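Long-range contacts in lysosome-associated membrane glycoprotein 2 (Mus musculus, PDB 5GV3), which plays an important role in lysosome biogenesis, autophagy and lysosomal pH regulation, the last by directly inhibiting the proton channel TMEM175: residues I24-T29 and P99-K104; I36-P41 and I62-A67; H80-D85 and N114-L119. One frame throughout, in Å; residues are numbered along the deposited sequence.

Interaction 1 of 3, residues I24-T29 and P99-K104; sequences ITYETT and PGAVAK. With NAG (2-acetamido-2-deoxy-beta-D-glucopyranose), chain P.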
loop_
_atom_site.group_PDB
_atom_site.type_symbol
_atom_site.label_atom_id
_atom_site.label_comp_id
_atom_site.label_asym_id
_atom_site.label_seq_id
_atom_site.Cartn_x
_atom_site.Cartn_y
_atom_site.Cartn_z
ATOM N N ILE A 24 4.975 9.076 -10.456
ATOM C CA ILE A 24 6.397 8.773 -10.591
ATOM C C ILE A 24 7.086 9.637 -11.646
ATOM O O ILE A 24 6.620 9.742 -12.785
ATOM C CB ILE A 24 6.625 7.292 -10.956
ATOM C CG1 ILE A 24 5.964 6.384 -9.916
ATOM C CG2 ILE A 24 8.135 6.990 -11.075
ATOM C CD1 ILE A 24 6.014 4.918 -10.267
ATOM N N THR A 25 8.185 10.270 -11.251
ATOM C CA THR A 25 9.026 11.004 -12.190
ATOM C C THR A 25 10.249 10.162 -12.517
ATOM O O THR A 25 10.957 9.722 -11.618
ATOM C CB THR A 25 9.473 12.367 -11.626
ATOM O OG1 THR A 25 8.327 13.135 -11.243
ATOM C CG2 THR A 25 10.271 13.148 -12.680
ATOM N N TYR A 26 10.495 9.935 -13.802
ATOM C CA TYR A 26 11.670 9.177 -14.218
ATOM C C TYR A 26 12.430 9.900 -15.325
ATOM O O TYR A 26 11.858 10.708 -16.055
ATOM C CB TYR A 26 11.265 7.777 -14.670
ATOM C CG TYR A 26 10.315 7.745 -15.843
ATOM C CD1 TYR A 26 8.951 7.934 -15.663
ATOM C CD2 TYR A 26 10.775 7.479 -17.123
ATOM C CE1 TYR A 26 8.074 7.897 -16.734
ATOM C CE2 TYR A 26 9.904 7.430 -18.198
ATOM C CZ TYR A 26 8.556 7.641 -17.997
ATOM O OH TYR A 26 7.689 7.596 -19.068
ATOM N N GLU A 27 13.715 9.590 -15.464
ATOM C CA GLU A 27 14.536 10.260 -16.464
ATOM C C GLU A 27 14.272 9.718 -17.863
ATOM O O GLU A 27 14.186 8.508 -18.083
ATOM C CB GLU A 27 16.031 10.117 -16.132
ATOM C CG GLU A 27 16.942 10.791 -17.155
ATOM C CD GLU A 27 18.421 10.667 -16.824
ATOM O OE1 GLU A 27 18.763 10.053 -15.794
ATOM O OE2 GLU A 27 19.242 11.202 -17.599
ATOM N N THR A 28 14.092 10.651 -18.789
ATOM C CA THR A 28 13.866 10.378 -20.206
ATOM C C THR A 28 15.013 10.934 -21.069
ATOM O O THR A 28 15.904 11.613 -20.559
ATOM C CB THR A 28 12.511 10.930 -20.655
ATOM O OG1 THR A 28 12.371 12.276 -20.183
ATOM C CG2 THR A 28 11.401 10.113 -20.027
ATOM N N THR A 29 14.995 10.623 -22.365
ATOM C CA THR A 29 16.105 10.938 -23.274
ATOM C C THR A 29 16.420 12.436 -23.467
ATOM O O THR A 29 15.552 13.303 -23.309
ATOM C CB THR A 29 15.855 10.331 -24.669
ATOM O OG1 THR A 29 17.037 10.461 -25.469
ATOM C CG2 THR A 29 14.682 11.020 -25.359
ATOM N N PRO A 99 7.395 4.783 -20.916
ATOM C CA PRO A 99 7.988 4.908 -22.254
ATOM C C PRO A 99 9.079 5.976 -22.305
ATOM O O PRO A 99 8.872 7.087 -21.809
ATOM C CB PRO A 99 6.796 5.304 -23.128
ATOM C CG PRO A 99 5.904 6.061 -22.202
ATOM C CD PRO A 99 6.057 5.398 -20.852
ATOM N N GLY A 100 10.216 5.650 -22.907
ATOM C CA GLY A 100 11.281 6.623 -23.074
ATOM C C GLY A 100 12.215 6.713 -21.884
ATOM O O GLY A 100 12.997 7.658 -21.775
ATOM N N ALA A 101 12.109 5.751 -20.971
ATOM C CA ALA A 101 12.956 5.738 -19.783
ATOM C C ALA A 101 14.416 5.463 -20.129
ATOM O O ALA A 101 14.729 4.579 -20.921
ATOM C CB ALA A 101 12.456 4.705 -18.784
ATOM N N VAL A 102 15.309 6.204 -19.489
ATOM C CA VAL A 102 16.741 5.999 -19.664
ATOM C C VAL A 102 17.235 4.887 -18.740
ATOM O O VAL A 102 17.980 3.999 -19.159
ATOM C CB VAL A 102 17.508 7.301 -19.422
ATOM C CG1 VAL A 102 18.998 7.029 -19.310
ATOM C CG2 VAL A 102 17.215 8.275 -20.560
ATOM N N ALA A 103 16.816 4.937 -17.480
ATOM C CA ALA A 103 17.255 3.957 -16.494
ATOM C C ALA A 103 16.513 2.646 -16.731
ATOM O O ALA A 103 15.343 2.636 -17.108
ATOM C CB ALA A 103 17.024 4.460 -15.077
ATOM N N LYS A 104 17.193 1.537 -16.501
ATOM C CA LYS A 104 16.574 0.238 -16.671
ATOM C C LYS A 104 16.657 -0.543 -15.383
ATOM O O LYS A 104 17.578 -0.359 -14.590
ATOM C CB LYS A 104 17.245 -0.540 -17.804
ATOM C CG LYS A 104 17.327 0.221 -19.118
ATOM C CD LYS A 104 18.221 -0.509 -20.102
ATOM C CE LYS A 104 19.687 -0.158 -19.869
ATOM N NZ LYS A 104 20.606 -0.970 -20.715
HETATM C C1 NAG P . 15.636 14.171 -14.268
HETATM C C2 NAG P . 15.984 13.029 -13.313
HETATM C C3 NAG P . 17.444 13.120 -12.870
HETATM C C4 NAG P . 18.373 13.232 -14.068
HETATM C C5 NAG P . 17.943 14.408 -14.933
HETATM C C6 NAG P . 18.781 14.567 -16.181
HETATM C C7 NAG P . 14.009 12.278 -12.056
HETATM C C8 NAG P . 13.240 12.410 -10.780
HETATM N N2 NAG P . 15.108 13.036 -12.156
HETATM O O3 NAG P . 17.764 11.954 -12.122
HETATM O O4 NAG P . 19.710 13.436 -13.622
HETATM O O5 NAG P . 16.588 14.209 -15.361
HETATM O O6 NAG P . 18.083 15.336 -17.149
HETATM O O7 NAG P . 13.653 11.525 -12.956
HETATM O O HOH W 1 14.734 6.331 -16.333
#
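Tyr26 lies across Pro99 at about a right angle, and its hydroxyl OH donates to the carbonyl O of Pro99 over 3.0 Å. That oxygen sits in the plane of the phenol ring, at its edge, whereas the donor stands 37° out of the carbonyl plane. Ala101 CB approaches the ring obliquely, 3.6 Å from Tyr26 CD2, while elsewhere Phe98 meets the same ring edge-to-face.

The next residue works through its backbone. Glu27 O accepts from Val102 N at 2.9 Å with an N-H...O angle of 165°, and a water donates to it as well; that water in turn accepts from Ala103 N at 2.8 Å. Val102 turns CG2 over the backbone of Thr28, 3.5 Å from its C atom. The side chain of Glu27 runs extended beside the N-acetylglucosamine on Asn33, with CD 3.8 Å from the sugar's C4. On the Thr28 side, CA makes a CA-H...O contact of 3.3 Å with Gly100 O, while OG1 of Thr28 is hydrogen-bonded to Thr32.

The contact ties the far end of strand 11-28 to the loop that connects strands 81-91 and 106-117 in this first luminal domain. Its polar links all end on main-chain atoms of the loop: Pro99 O, Val102 N and, through water, Ala103 N. These bonds therefore grip the loop by its backbone rather than by its side chains, with apolar contact of Tyr26 with Pro99 and Ala101 beside them.

Interaction 2 of 3, residues I36-P41 and I62-A67; sequences ITIAVP and IQFGFA. With NAG (2-acetamido-2-deoxy-beta-D-glucopyranose), chain M.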
loop_
_atom_site.group_PDB
_atom_site.type_symbol
_atom_site.label_atom_id
_atom_site.label_comp_id
_atom_site.label_asym_id
_atom_site.label_seq_id
_atom_site.Cartn_x
_atom_site.Cartn_y
_atom_site.Cartn_z
ATOM N N ILE A 36 4.481 10.567 -14.538
ATOM C CA ILE A 36 3.243 9.838 -14.806
ATOM C C ILE A 36 2.526 9.458 -13.510
ATOM O O ILE A 36 3.143 9.381 -12.451
ATOM C CB ILE A 36 3.505 8.563 -15.638
ATOM C CG1 ILE A 36 4.523 7.666 -14.944
ATOM C CG2 ILE A 36 4.049 8.927 -17.008
ATOM C CD1 ILE A 36 3.934 6.497 -14.215
ATOM N N THR A 37 1.217 9.245 -13.595
ATOM C CA THR A 37 0.454 8.763 -12.447
ATOM C C THR A 37 -0.102 7.375 -12.736
ATOM O O THR A 37 -0.749 7.150 -13.756
ATOM C CB THR A 37 -0.693 9.718 -12.072
ATOM O OG1 THR A 37 -0.139 10.925 -11.538
ATOM C CG2 THR A 37 -1.595 9.092 -11.014
ATOM N N ILE A 38 0.178 6.439 -11.839
ATOM C CA ILE A 38 -0.347 5.086 -11.945
ATOM C C ILE A 38 -1.452 4.853 -10.929
ATOM O O ILE A 38 -1.180 4.751 -9.733
ATOM C CB ILE A 38 0.734 4.031 -11.704
ATOM C CG1 ILE A 38 1.887 4.198 -12.683
ATOM C CG2 ILE A 38 0.141 2.634 -11.804
ATOM C CD1 ILE A 38 3.014 3.223 -12.434
ATOM N N ALA A 39 -2.692 4.769 -11.390
ATOM C CA ALA A 39 -3.774 4.346 -10.510
ATOM C C ALA A 39 -3.797 2.828 -10.481
ATOM O O ALA A 39 -3.855 2.180 -11.521
ATOM C CB ALA A 39 -5.108 4.904 -10.977
ATOM N N VAL A 40 -3.717 2.260 -9.287
ATOM C CA VAL A 40 -3.702 0.816 -9.138
ATOM C C VAL A 40 -5.132 0.326 -9.227
ATOM O O VAL A 40 -5.938 0.609 -8.340
ATOM C CB VAL A 40 -3.062 0.385 -7.793
ATOM C CG1 VAL A 40 -3.115 -1.120 -7.627
ATOM C CG2 VAL A 40 -1.625 0.888 -7.708
ATOM N N PRO A 41 -5.464 -0.389 -10.311
ATOM C CA PRO A 41 -6.846 -0.837 -10.472
ATOM C C PRO A 41 -7.047 -2.167 -9.786
ATOM O O PRO A 41 -6.106 -2.701 -9.198
ATOM C CB PRO A 41 -6.979 -0.996 -11.982
ATOM C CG PRO A 41 -5.594 -1.507 -12.379
ATOM C CD PRO A 41 -4.611 -0.844 -11.426
ATOM N N ILE A 62 1.007 -6.227 -3.212
ATOM C CA ILE A 62 0.205 -5.943 -4.391
ATOM C C ILE A 62 1.088 -5.927 -5.633
ATOM O O ILE A 62 2.123 -5.274 -5.639
ATOM C CB ILE A 62 -0.532 -4.604 -4.249
ATOM C CG1 ILE A 62 -1.470 -4.643 -3.030
ATOM C CG2 ILE A 62 -1.286 -4.270 -5.527
ATOM C CD1 ILE A 62 -2.632 -5.639 -3.162
ATOM N N GLN A 63 0.699 -6.655 -6.674
ATOM C CA GLN A 63 1.428 -6.590 -7.943
ATOM C C GLN A 63 0.518 -6.042 -9.031
ATOM O O GLN A 63 -0.682 -6.298 -9.037
ATOM C CB GLN A 63 1.976 -7.962 -8.362
ATOM C CG GLN A 63 2.684 -8.730 -7.266
ATOM C CD GLN A 63 1.713 -9.378 -6.289
ATOM O OE1 GLN A 63 0.651 -9.854 -6.679
ATOM N NE2 GLN A 63 2.067 -9.376 -5.014
ATOM N N PHE A 64 1.095 -5.280 -9.947
ATOM C CA PHE A 64 0.351 -4.746 -11.075
ATOM C C PHE A 64 1.198 -4.798 -12.345
ATOM O O PHE A 64 2.049 -3.933 -12.572
ATOM C CB PHE A 64 -0.099 -3.317 -10.776
ATOM C CG PHE A 64 -0.794 -2.649 -11.924
ATOM C CD1 PHE A 64 -1.849 -3.270 -12.568
ATOM C CD2 PHE A 64 -0.396 -1.394 -12.353
ATOM C CE1 PHE A 64 -2.490 -2.654 -13.625
ATOM C CE2 PHE A 64 -1.032 -0.768 -13.410
ATOM C CZ PHE A 64 -2.081 -1.397 -14.048
ATOM N N GLY A 65 0.971 -5.823 -13.161
ATOM C CA GLY A 65 1.705 -5.989 -14.406
ATOM C C GLY A 65 3.177 -6.337 -14.251
ATOM O O GLY A 65 3.541 -7.185 -13.439
ATOM N N PHE A 66 4.029 -5.647 -15.007
ATOM C CA PHE A 66 5.467 -5.915 -14.999
ATOM C C PHE A 66 6.111 -4.818 -14.189
ATOM O O PHE A 66 7.239 -4.931 -13.698
ATOM C CB PHE A 66 6.078 -5.854 -16.406
ATOM C CG PHE A 66 5.264 -6.513 -17.474
ATOM C CD1 PHE A 66 5.209 -7.894 -17.570
ATOM C CD2 PHE A 66 4.587 -5.735 -18.425
ATOM C CE1 PHE A 66 4.472 -8.500 -18.565
ATOM C CE2 PHE A 66 3.849 -6.343 -19.420
ATOM C CZ PHE A 66 3.794 -7.724 -19.490
ATOM N N ALA A 67 5.355 -3.739 -14.076
ATOM C CA ALA A 67 5.879 -2.449 -13.697
ATOM C C ALA A 67 5.999 -2.197 -12.216
ATOM O O ALA A 67 7.031 -1.741 -11.747
ATOM C CB ALA A 67 5.007 -1.384 -14.291
HETATM C C1 NAG M . -4.779 10.054 -7.753
HETATM C C2 NAG M . -5.749 10.504 -8.855
HETATM C C3 NAG M . -6.213 11.935 -8.595
HETATM C C4 NAG M . -6.768 12.066 -7.182
HETATM C C5 NAG M . -5.759 11.548 -6.161
HETATM C C6 NAG M . -6.309 11.528 -4.754
HETATM C C7 NAG M . -5.561 9.522 -11.101
HETATM C C8 NAG M . -4.821 9.542 -12.408
HETATM N N2 NAG M . -5.143 10.394 -10.174
HETATM O O3 NAG M . -7.210 12.295 -9.542
HETATM O O4 NAG M . -7.072 13.429 -6.908
HETATM O O5 NAG M . -5.408 10.194 -6.477
HETATM O O6 NAG M . -7.341 10.560 -4.642
HETATM O O7 NAG M . -6.494 8.753 -10.893
#
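Ile38 meets Phe64 where the two sheets of the LAMP-family beta-prism come together, strand 32-39 belonging to the larger mixed sheet and strand 59-64 forming an outermost strand of the four-stranded one. The backbones are not paired: their nearest CA atoms, in Val40 and Phe64, are 7.1 Å apart, and the two segments meet through apolar side chains. CG2 of Ile38 approaches the ring obliquely, 3.9 Å from Phe64 CE2, and the same side chain also packs on Val97 and Val68. Along the segment, Val40 follows and reaches the other strand with a methyl, CG1 lying 4.2 Å from CG2 of Ile62; Val40 also touches Phe22 of strand 11-28, and Ile62 touches Trp70. Pro41, where the chain has left the strand, supplies the closest approach. CG of Phe64 is anti to the backbone N (chi1 176°), its ring meets Pro41, and the two side chains cross at about a right angle. The proline comes over one face of the phenyl as a CH-pi contact: CD lies 3.7 Å from the ring centroid and 18° off the normal, displaced toward the rim, and CG stands 3.5 Å from Phe64 CE1.

Interaction 3 of 3, residues H80-D85 and N114-L119; sequences HYSIHD and NFKVPL. With NAG (2-acetamido-2-deoxy-beta-D-glucopyranose), chain O.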
loop_
_atom_site.group_PDB
_atom_site.type_symbol
_atom_site.label_atom_id
_atom_site.label_comp_id
_atom_site.label_asym_id
_atom_site.label_seq_id
_atom_site.Cartn_x
_atom_site.Cartn_y
_atom_site.Cartn_z
ATOM N N HIS A 80 -0.453 -0.773 19.684
ATOM C CA HIS A 80 -0.458 -2.236 19.717
ATOM C C HIS A 80 -0.314 -2.989 18.387
ATOM O O HIS A 80 -0.173 -4.207 18.398
ATOM C CB HIS A 80 -1.705 -2.748 20.431
ATOM C CG HIS A 80 -1.470 -3.056 21.872
ATOM N ND1 HIS A 80 -1.045 -4.299 22.294
ATOM C CD2 HIS A 80 -1.528 -2.281 22.976
ATOM C CE1 HIS A 80 -0.899 -4.286 23.605
ATOM N NE2 HIS A 80 -1.180 -3.071 24.043
ATOM N N TYR A 81 -0.422 -2.323 17.246
ATOM C CA TYR A 81 0.223 -2.897 16.069
ATOM C C TYR A 81 0.638 -1.756 15.166
ATOM O O TYR A 81 -0.030 -0.724 15.097
ATOM C CB TYR A 81 -0.639 -3.946 15.335
ATOM C CG TYR A 81 -1.814 -3.491 14.479
ATOM C CD1 TYR A 81 -1.632 -3.129 13.147
ATOM C CD2 TYR A 81 -3.106 -3.529 14.970
ATOM C CE1 TYR A 81 -2.701 -2.755 12.351
ATOM C CE2 TYR A 81 -4.182 -3.160 14.182
ATOM C CZ TYR A 81 -3.975 -2.772 12.875
ATOM O OH TYR A 81 -5.046 -2.408 12.096
ATOM N N SER A 82 1.782 -1.930 14.517
ATOM C CA SER A 82 2.336 -0.878 13.684
ATOM C C SER A 82 2.139 -1.169 12.216
ATOM O O SER A 82 2.230 -2.318 11.781
ATOM C CB SER A 82 3.825 -0.674 13.984
ATOM O OG SER A 82 4.541 -1.891 13.857
ATOM N N ILE A 83 1.868 -0.106 11.467
ATOM C CA ILE A 83 1.839 -0.145 10.018
ATOM C C ILE A 83 3.165 0.440 9.580
ATOM O O ILE A 83 3.457 1.602 9.849
ATOM C CB ILE A 83 0.669 0.656 9.437
ATOM C CG1 ILE A 83 -0.660 0.116 9.958
ATOM C CG2 ILE A 83 0.688 0.601 7.929
ATOM C CD1 ILE A 83 -1.818 0.983 9.605
ATOM N N HIS A 84 3.978 -0.379 8.931
ATOM C CA HIS A 84 5.394 -0.082 8.803
ATOM C C HIS A 84 5.953 -0.622 7.472
ATOM O O HIS A 84 5.322 -1.453 6.822
ATOM C CB HIS A 84 6.106 -0.663 10.038
ATOM C CG HIS A 84 7.599 -0.601 9.984
ATOM N ND1 HIS A 84 8.288 0.538 9.649
ATOM C CD2 HIS A 84 8.530 -1.542 10.266
ATOM C CE1 HIS A 84 9.589 0.291 9.700
ATOM N NE2 HIS A 84 9.755 -0.965 10.047
ATOM N N ASP A 85 7.131 -0.146 7.076
ATOM C CA ASP A 85 7.840 -0.666 5.905
ATOM C C ASP A 85 7.001 -0.652 4.630
ATOM O O ASP A 85 6.950 -1.640 3.903
ATOM C CB ASP A 85 8.317 -2.101 6.147
ATOM C CG ASP A 85 9.269 -2.212 7.315
ATOM O OD1 ASP A 85 10.148 -1.347 7.469
ATOM O OD2 ASP A 85 9.131 -3.172 8.089
ATOM N N ASN A 114 5.687 5.121 10.194
ATOM C CA ASN A 114 5.435 4.025 11.113
ATOM C C ASN A 114 4.212 4.412 11.912
ATOM O O ASN A 114 4.293 5.177 12.868
ATOM C CB ASN A 114 6.640 3.767 12.020
ATOM C CG ASN A 114 6.494 2.502 12.850
ATOM O OD1 ASN A 114 5.404 2.168 13.311
ATOM N ND2 ASN A 114 7.597 1.789 13.040
ATOM N N PHE A 115 3.068 3.878 11.512
ATOM C CA PHE A 115 1.820 4.349 12.067
ATOM C C PHE A 115 1.253 3.379 13.071
ATOM O O PHE A 115 1.418 2.167 12.971
ATOM C CB PHE A 115 0.798 4.610 10.963
ATOM C CG PHE A 115 -0.420 5.350 11.435
ATOM C CD1 PHE A 115 -0.318 6.653 11.901
ATOM C CD2 PHE A 115 -1.665 4.747 11.413
ATOM C CE1 PHE A 115 -1.437 7.341 12.334
ATOM C CE2 PHE A 115 -2.788 5.429 11.846
ATOM C CZ PHE A 115 -2.675 6.730 12.306
ATOM N N LYS A 116 0.571 3.944 14.048
ATOM C CA LYS A 116 0.070 3.171 15.151
ATOM C C LYS A 116 -1.438 3.023 15.213
ATOM O O LYS A 116 -2.173 3.995 15.097
ATOM C CB LYS A 116 0.602 3.777 16.430
ATOM C CG LYS A 116 0.963 2.697 17.327
ATOM C CD LYS A 116 1.797 1.725 16.547
ATOM C CE LYS A 116 2.440 0.799 17.477
ATOM N NZ LYS A 116 2.905 -0.431 16.835
ATOM N N VAL A 117 -1.887 1.781 15.381
ATOM C CA VAL A 117 -3.308 1.482 15.445
ATOM C C VAL A 117 -3.565 0.483 16.564
ATOM O O VAL A 117 -2.859 -0.523 16.687
ATOM C CB VAL A 117 -3.831 0.909 14.104
ATOM C CG1 VAL A 117 -5.293 0.518 14.223
ATOM C CG2 VAL A 117 -3.655 1.922 12.986
ATOM N N PRO A 118 -4.566 0.771 17.406
ATOM C CA PRO A 118 -4.959 -0.147 18.471
ATOM C C PRO A 118 -5.438 -1.473 17.934
ATOM O O PRO A 118 -5.830 -1.579 16.773
ATOM C CB PRO A 118 -6.110 0.585 19.168
ATOM C CG PRO A 118 -5.917 2.000 18.838
ATOM C CD PRO A 118 -5.308 2.039 17.471
ATOM N N LEU A 119 -5.405 -2.480 18.791
ATOM C CA LEU A 119 -5.962 -3.770 18.457
ATOM C C LEU A 119 -7.465 -3.675 18.603
ATOM O O LEU A 119 -7.974 -2.698 19.154
ATOM C CB LEU A 119 -5.421 -4.859 19.380
ATOM C CG LEU A 119 -4.437 -5.868 18.808
ATOM C CD1 LEU A 119 -3.245 -5.152 18.232
ATOM C CD2 LEU A 119 -4.015 -6.841 19.898
HETATM C C1 NAG O . 8.784 -6.069 7.239
HETATM C C2 NAG O . 9.230 -6.971 8.392
HETATM C C3 NAG O . 10.498 -7.733 8.000
HETATM C C4 NAG O . 10.307 -8.426 6.653
HETATM C C5 NAG O . 9.791 -7.425 5.621
HETATM C C6 NAG O . 9.485 -8.029 4.272
HETATM C C7 NAG O . 9.566 -6.703 10.823
HETATM C C8 NAG O . 9.796 -5.722 11.936
HETATM N N2 NAG O . 9.454 -6.178 9.599
HETATM O O3 NAG O . 10.829 -8.684 9.004
HETATM O O4 NAG O . 11.540 -8.974 6.202
HETATM O O5 NAG O . 8.572 -6.848 6.095
HETATM O O6 NAG O . 8.779 -7.102 3.458
HETATM O O7 NAG O . 9.495 -7.910 11.025
#
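Ile83 and Phe115 form an antiparallel hydrogen-bonded pair, each satisfying the other's main chain: Ile83 N donates to Phe115 O, and Phe115 N to Ile83 O, both at 2.8 Å. Further along, Val117 N reaches Tyr81 O at 3.1 Å, while the return bond from Tyr81 N to Val117 O is more bent, 145° at the hydrogen. Strand 106-117 is thereby joined as an outermost strand of the four-stranded sheet to strand 81-91.

Among the side chains, the hydroxyl of Tyr81 is bonded to Ala147 N, and Ser82 OG makes a weak bond to Thr75 O. Asp85 OD2 accepts from Asn73 ND2, the glycan-bearing amide, and weakly from N2 of its sugar at 3.4 Å. His84 ND1, by contrast, is buried without a partner in the model; Asn114 ND2 lies over the imidazole face, 3.6 Å above its plane.

Val117 CB stands over one face of the Tyr81 ring, 4.2 Å from its centroid, while Leu119 CD1 touches its edge. Ile83 packs beside Phe115 and across Val117. Since Tyr81 OH, Ser82 OG and Asp85 OD2 all bond outside the two segments, cohesion between the strands comes from backbone bonds and apolar contact on the Tyr81, Ile83, Phe115 and Val117 face.

Overall arrangement
Interactions 1 and 2 lie on the same side of the chain's centre, about 16 Å apart between centres, and meet through neighbouring strands 11-28 and 32-39: Ile24 N probably bonds Ile36 O, and Tyr26 packs on Ile36. Interaction 3 lies on the opposite side, its centre about 35 Å from that of interaction 1 and about 25 Å from that of interaction 2, sharing with the latter the four-stranded sheet. All three are partly buried, but their chemistry differs. Interaction 3 pairs strands within one sheet by main-chain bonds; interaction 2 joins two sheets by apolar side chains; the outlying interaction 1 fastens a loop to a strand by direct and water-mediated bonds.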